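Local coordinates for protein Two-component sensor histidine kinase (Nostoc sp., PDB 3OLO) that probably senses a signal through its PAS domain and relays it to a kinase domain that autophosphorylates on histidine, at residues F27-N39 with L53-F65. Residues are numbered along the deposited sequence; the frame is centred on the assembly and turned at random.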
loop_
_atom_site.group_PDB
_atom_site.type_symbol
_atom_site.label_atom_id
_atom_site.label_comp_id
_atom_site.label_asym_id
_atom_site.label_seq_id
_atom_site.Cartn_x
_atom_site.Cartn_y
_atom_site.Cartn_z
ATOM N N PHE A 27 -4.881 6.986 0.111
ATOM C CA PHE A 27 -6.015 7.141 1.023
ATOM C C PHE A 27 -7.329 6.760 0.376
ATOM O O PHE A 27 -7.407 6.612 -0.839
ATOM C CB PHE A 27 -6.086 8.571 1.566
ATOM C CG PHE A 27 -6.200 9.628 0.502
ATOM C CD1 PHE A 27 -7.424 9.930 -0.070
ATOM C CD2 PHE A 27 -5.078 10.333 0.086
ATOM C CE1 PHE A 27 -7.533 10.925 -1.047
ATOM C CE2 PHE A 27 -5.173 11.322 -0.885
ATOM C CZ PHE A 27 -6.398 11.616 -1.457
ATOM N N CYS A 28 -8.356 6.581 1.202
ATOM C CA CYS A 28 -9.689 6.246 0.711
ATOM C C CYS A 28 -10.674 7.367 1.018
ATOM O O CYS A 28 -10.659 7.910 2.106
ATOM C CB CYS A 28 -10.180 4.946 1.345
ATOM S SG CYS A 28 -9.303 3.478 0.770
ATOM N N LEU A 29 -11.504 7.701 0.034
ATOM C CA LEU A 29 -12.576 8.674 0.178
ATOM C C LEU A 29 -13.920 7.970 0.073
ATOM O O LEU A 29 -14.072 7.063 -0.736
ATOM C CB LEU A 29 -12.496 9.703 -0.945
ATOM C CG LEU A 29 -11.187 10.472 -1.054
ATOM C CD1 LEU A 29 -11.145 11.272 -2.358
ATOM C CD2 LEU A 29 -11.032 11.375 0.157
ATOM N N GLY A 30 -14.890 8.397 0.880
ATOM C CA GLY A 30 -16.258 7.918 0.774
ATOM C C GLY A 30 -17.000 8.625 -0.348
ATOM O O GLY A 30 -16.427 9.428 -1.078
ATOM N N ASP A 31 -18.288 8.343 -0.480
ATOM C CA ASP A 31 -19.031 8.796 -1.646
ATOM C C ASP A 31 -19.179 10.325 -1.668
ATOM O O ASP A 31 -19.417 10.914 -2.721
ATOM C CB ASP A 31 -20.397 8.097 -1.708
ATOM C CG ASP A 31 -20.944 7.987 -3.130
ATOM O OD1 ASP A 31 -20.160 7.744 -4.074
ATOM O OD2 ASP A 31 -22.169 8.144 -3.304
ATOM N N ASN A 32 -19.034 10.967 -0.511
ATOM C CA ASN A 32 -19.064 12.431 -0.446
ATOM C C ASN A 32 -17.665 13.032 -0.285
ATOM O O ASN A 32 -17.518 14.162 0.160
ATOM C CB ASN A 32 -19.963 12.911 0.692
ATOM C CG ASN A 32 -21.160 12.008 0.913
ATOM O OD1 ASN A 32 -22.027 11.885 0.046
ATOM N ND2 ASN A 32 -21.218 11.377 2.084
ATOM N N TRP A 33 -16.650 12.256 -0.648
ATOM C CA TRP A 33 -15.258 12.701 -0.649
ATOM C C TRP A 33 -14.702 12.951 0.754
ATOM O O TRP A 33 -13.666 13.587 0.906
ATOM C CB TRP A 33 -15.076 13.947 -1.528
ATOM C CG TRP A 33 -15.860 13.876 -2.793
ATOM C CD1 TRP A 33 -17.036 14.519 -3.065
ATOM C CD2 TRP A 33 -15.548 13.103 -3.955
ATOM N NE1 TRP A 33 -17.472 14.196 -4.329
ATOM C CE2 TRP A 33 -16.576 13.329 -4.898
ATOM C CE3 TRP A 33 -14.499 12.239 -4.296
ATOM C CZ2 TRP A 33 -16.589 12.718 -6.157
ATOM C CZ3 TRP A 33 -14.510 11.633 -5.551
ATOM C CH2 TRP A 33 -15.552 11.875 -6.463
ATOM N N GLN A 34 -15.387 12.441 1.770
ATOM C CA GLN A 34 -14.844 12.409 3.128
ATOM C C GLN A 34 -13.722 11.370 3.214
ATOM O O GLN A 34 -13.838 10.290 2.652
ATOM C CB GLN A 34 -15.946 12.082 4.146
ATOM C CG GLN A 34 -16.467 10.631 4.145
ATOM C CD GLN A 34 -17.603 10.380 3.151
ATOM O OE1 GLN A 34 -17.549 10.805 1.999
ATOM N NE2 GLN A 34 -18.638 9.679 3.603
ATOM N N PHE A 35 -12.624 11.701 3.889
ATOM C CA PHE A 35 -11.576 10.715 4.150
ATOM C C PHE A 35 -12.115 9.585 5.034
ATOM O O PHE A 35 -12.829 9.826 5.997
ATOM C CB PHE A 35 -10.376 11.364 4.842
ATOM C CG PHE A 35 -9.659 12.368 3.995
ATOM C CD1 PHE A 35 -8.746 11.955 3.026
ATOM C CD2 PHE A 35 -9.889 13.731 4.170
ATOM C CE1 PHE A 35 -8.074 12.883 2.235
ATOM C CE2 PHE A 35 -9.234 14.672 3.390
ATOM C CZ PHE A 35 -8.314 14.247 2.413
ATOM N N LEU A 36 -11.760 8.351 4.702
ATOM C CA LEU A 36 -12.186 7.191 5.476
ATOM C C LEU A 36 -10.977 6.488 6.053
ATOM O O LEU A 36 -11.046 5.859 7.111
ATOM C CB LEU A 36 -12.949 6.203 4.591
ATOM C CG LEU A 36 -14.212 6.746 3.931
ATOM C CD1 LEU A 36 -14.825 5.683 3.043
ATOM C CD2 LEU A 36 -15.207 7.220 4.976
ATOM N N TYR A 37 -9.868 6.583 5.333
ATOM C CA TYR A 37 -8.641 5.935 5.735
ATOM C C TYR A 37 -7.489 6.675 5.080
ATOM O O TYR A 37 -7.564 7.011 3.908
ATOM C CB TYR A 37 -8.649 4.462 5.298
ATOM C CG TYR A 37 -7.421 3.734 5.757
ATOM C CD1 TYR A 37 -6.233 3.825 5.049
ATOM C CD2 TYR A 37 -7.432 2.988 6.925
ATOM C CE1 TYR A 37 -5.088 3.170 5.483
ATOM C CE2 TYR A 37 -6.300 2.331 7.359
ATOM C CZ TYR A 37 -5.132 2.430 6.640
ATOM O OH TYR A 37 -4.003 1.792 7.088
ATOM N N VAL A 38 -6.432 6.949 5.834
ATOM C CA VAL A 38 -5.256 7.619 5.284
ATOM C C VAL A 38 -4.025 6.902 5.772
ATOM O O VAL A 38 -4.006 6.461 6.918
ATOM C CB VAL A 38 -5.161 9.113 5.738
ATOM C CG1 VAL A 38 -6.280 9.923 5.129
ATOM C CG2 VAL A 38 -5.180 9.235 7.279
ATOM N N ASN A 39 -3.002 6.783 4.918
ATOM C CA ASN A 39 -1.722 6.216 5.346
ATOM C C ASN A 39 -0.771 7.307 5.835
ATOM O O ASN A 39 -1.004 8.490 5.601
ATOM C CB ASN A 39 -1.078 5.337 4.251
ATOM C CG ASN A 39 -0.365 6.137 3.160
ATOM O OD1 ASN A 39 -0.589 7.328 2.987
ATOM N ND2 ASN A 39 0.490 5.455 2.394
ATOM N N LEU A 53 -7.534 14.348 9.701
ATOM C CA LEU A 53 -7.939 13.962 8.351
ATOM C C LEU A 53 -9.213 13.131 8.359
ATOM O O LEU A 53 -9.999 13.201 7.427
ATOM C CB LEU A 53 -6.812 13.196 7.640
ATOM C CG LEU A 53 -5.645 14.072 7.148
ATOM C CD1 LEU A 53 -4.425 13.243 6.747
ATOM C CD2 LEU A 53 -6.081 14.953 5.984
ATOM N N LEU A 54 -9.440 12.366 9.419
ATOM C CA LEU A 54 -10.573 11.437 9.431
ATOM C C LEU A 54 -11.873 12.130 9.820
ATOM O O LEU A 54 -12.907 11.485 9.994
ATOM C CB LEU A 54 -10.292 10.233 10.345
ATOM C CG LEU A 54 -9.219 9.274 9.791
ATOM C CD1 LEU A 54 -8.949 8.105 10.749
ATOM C CD2 LEU A 54 -9.608 8.746 8.405
ATOM N N SER A 55 -11.819 13.448 9.958
ATOM C CA SER A 55 -13.036 14.233 10.120
ATOM C C SER A 55 -13.082 15.289 9.027
ATOM O O SER A 55 -13.852 16.236 9.099
ATOM C CB SER A 55 -13.080 14.887 11.498
ATOM O OG SER A 55 -11.994 15.780 11.652
HETATM N N MSE A 56 -12.263 15.105 7.995
HETATM C CA MSE A 56 -12.150 16.105 6.948
HETATM C C MSE A 56 -12.645 15.599 5.596
HETATM O O MSE A 56 -12.940 14.422 5.423
HETATM C CB MSE A 56 -10.701 16.600 6.844
HETATM C CG MSE A 56 -10.296 17.554 7.980
HETATM SE SE MSE A 56 -8.367 17.904 8.067
HETATM C CE MSE A 56 -8.157 18.940 6.431
ATOM N N ASN A 57 -12.750 16.526 4.654
ATOM C CA ASN A 57 -13.183 16.243 3.293
ATOM C C ASN A 57 -12.061 16.601 2.329
ATOM O O ASN A 57 -11.237 17.465 2.636
ATOM C CB ASN A 57 -14.400 17.097 2.962
ATOM C CG ASN A 57 -15.121 16.620 1.732
ATOM O OD1 ASN A 57 -14.884 17.101 0.618
ATOM N ND2 ASN A 57 -16.022 15.674 1.924
ATOM N N LEU A 58 -12.032 15.942 1.174
ATOM C CA LEU A 58 -11.096 16.283 0.107
ATOM C C LEU A 58 -11.144 17.775 -0.202
ATOM O O LEU A 58 -10.131 18.394 -0.536
ATOM C CB LEU A 58 -11.445 15.505 -1.165
ATOM C CG LEU A 58 -10.534 15.796 -2.348
ATOM C CD1 LEU A 58 -9.107 15.431 -1.983
ATOM C CD2 LEU A 58 -10.999 15.048 -3.607
ATOM N N GLN A 59 -12.324 18.355 -0.076
ATOM C CA GLN A 59 -12.521 19.753 -0.402
ATOM C C GLN A 59 -11.757 20.685 0.549
ATOM O O GLN A 59 -11.563 21.860 0.248
ATOM C CB GLN A 59 -14.011 20.067 -0.356
ATOM C CG GLN A 59 -14.364 21.462 -0.810
ATOM C CD GLN A 59 -15.871 21.697 -0.838
ATOM O OE1 GLN A 59 -16.363 22.544 -1.584
ATOM N NE2 GLN A 59 -16.607 20.946 -0.020
ATOM N N ASP A 60 -11.328 20.163 1.693
ATOM C CA ASP A 60 -10.556 20.960 2.661
ATOM C C ASP A 60 -9.067 21.005 2.316
ATOM O O ASP A 60 -8.329 21.788 2.902
ATOM C CB ASP A 60 -10.707 20.377 4.069
ATOM C CG ASP A 60 -12.148 20.337 4.530
ATOM O OD1 ASP A 60 -12.912 21.268 4.189
ATOM O OD2 ASP A 60 -12.517 19.375 5.238
ATOM N N ILE A 61 -8.638 20.131 1.398
ATOM C CA ILE A 61 -7.241 19.994 0.976
ATOM C C ILE A 61 -7.075 20.379 -0.499
ATOM O O ILE A 61 -6.143 21.065 -0.888
ATOM C CB ILE A 61 -6.786 18.512 1.074
ATOM C CG1 ILE A 61 -7.087 17.934 2.459
ATOM C CG2 ILE A 61 -5.307 18.362 0.734
ATOM C CD1 ILE A 61 -6.129 18.355 3.514
ATOM N N ASP A 62 -7.972 19.875 -1.328
ATOM C CA ASP A 62 -7.891 20.095 -2.768
ATOM C C ASP A 62 -8.376 21.501 -3.089
ATOM O O ASP A 62 -9.571 21.763 -3.155
ATOM C CB ASP A 62 -8.727 19.050 -3.504
ATOM C CG ASP A 62 -8.573 19.127 -5.009
ATOM O OD1 ASP A 62 -8.051 20.143 -5.515
ATOM O OD2 ASP A 62 -8.979 18.169 -5.686
ATOM N N VAL A 63 -7.426 22.407 -3.264
ATOM C CA VAL A 63 -7.725 23.792 -3.589
ATOM C C VAL A 63 -8.629 23.922 -4.809
ATOM O O VAL A 63 -9.453 24.830 -4.887
ATOM C CB VAL A 63 -6.428 24.572 -3.867
ATOM C CG1 VAL A 63 -6.745 26.018 -4.231
ATOM C CG2 VAL A 63 -5.525 24.520 -2.653
ATOM N N ASP A 64 -8.469 23.022 -5.773
ATOM C CA ASP A 64 -9.193 23.150 -7.028
ATOM C C ASP A 64 -10.355 22.178 -7.132
ATOM O O ASP A 64 -10.816 21.862 -8.231
ATOM C CB ASP A 64 -8.224 22.973 -8.194
ATOM C CG ASP A 64 -7.192 24.083 -8.256
ATOM O OD1 ASP A 64 -7.543 25.241 -7.935
ATOM O OD2 ASP A 64 -6.033 23.798 -8.611
ATOM N N PHE A 65 -10.839 21.730 -5.977
ATOM C CA PHE A 65 -11.861 20.688 -5.913
ATOM C C PHE A 65 -13.096 21.004 -6.764
ATOM O O PHE A 65 -13.611 20.142 -7.469
ATOM C CB PHE A 65 -12.271 20.467 -4.456
ATOM C CG PHE A 65 -13.384 19.473 -4.280
ATOM C CD1 PHE A 65 -14.707 19.884 -4.321
ATOM C CD2 PHE A 65 -13.109 18.136 -4.060
ATOM C CE1 PHE A 65 -15.734 18.978 -4.152
ATOM C CE2 PHE A 65 -14.130 17.227 -3.890
ATOM C CZ PHE A 65 -15.445 17.648 -3.939
HETATM O O HOH W 1 -13.595 12.477 7.190
HETATM O O HOH W 2 -14.013 9.327 8.673
#
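The Phe35 ring, on edge strand 35-38 of the PAS sheet, packs against Leu53, Met56 and Ile61 of segment 53-65. Its CG lies anti to the carbonyl carbon (chi1 -65°), which turns the ring toward residues 53-61: Leu53 CD2 covers one face near the rim, Phe35 CZ meets Ile61 CG1 at the ring edge (3.9 Å), and Phe35 CD2 packs on Met56 CB. Beside the ring the backbones join in a single bridge, Gln34 with Asn57, flanked by Phe35 N to Met56 O (3.1 Å) and a nearly straight bond from Leu58 N to Trp33 O (2.9 Å). Asn57 adds a side-chain grip: with CG anti to its backbone N (chi1 -165°), the amide turns back to the turn 30-33, Asn57 ND2 donating to Asn32 O (2.8 Å) almost within its own amide plane. Asn57 OD1 accepts from Gln59 N (2.9 Å), an Asx turn, and bonds at both ND2 and OD1 fix the amide's rotation. Farther along, Phe65 points the CE2-CZ edge at the five-membered ring of Trp33, an edge-to-face pair with planes at 76° and Phe65 CZ 3.6 Å from Trp33 CD1. Leu58 packs CB against Trp33 CB and reaches Leu29 CD1 with its CD2. At the other end Leu53 CD1 touches both methyls of Val38, while Leu54 CD2 lies 3.5 Å from Leu36 O. Two waters donate to Phe35 O, one also to Met56 O and the other to Leu54 O. Apolar side chains thus seat the loop against the sheet, while direct and water-mediated bonds to backbone carbonyls hold it beside the turn and the start of strand 35-38.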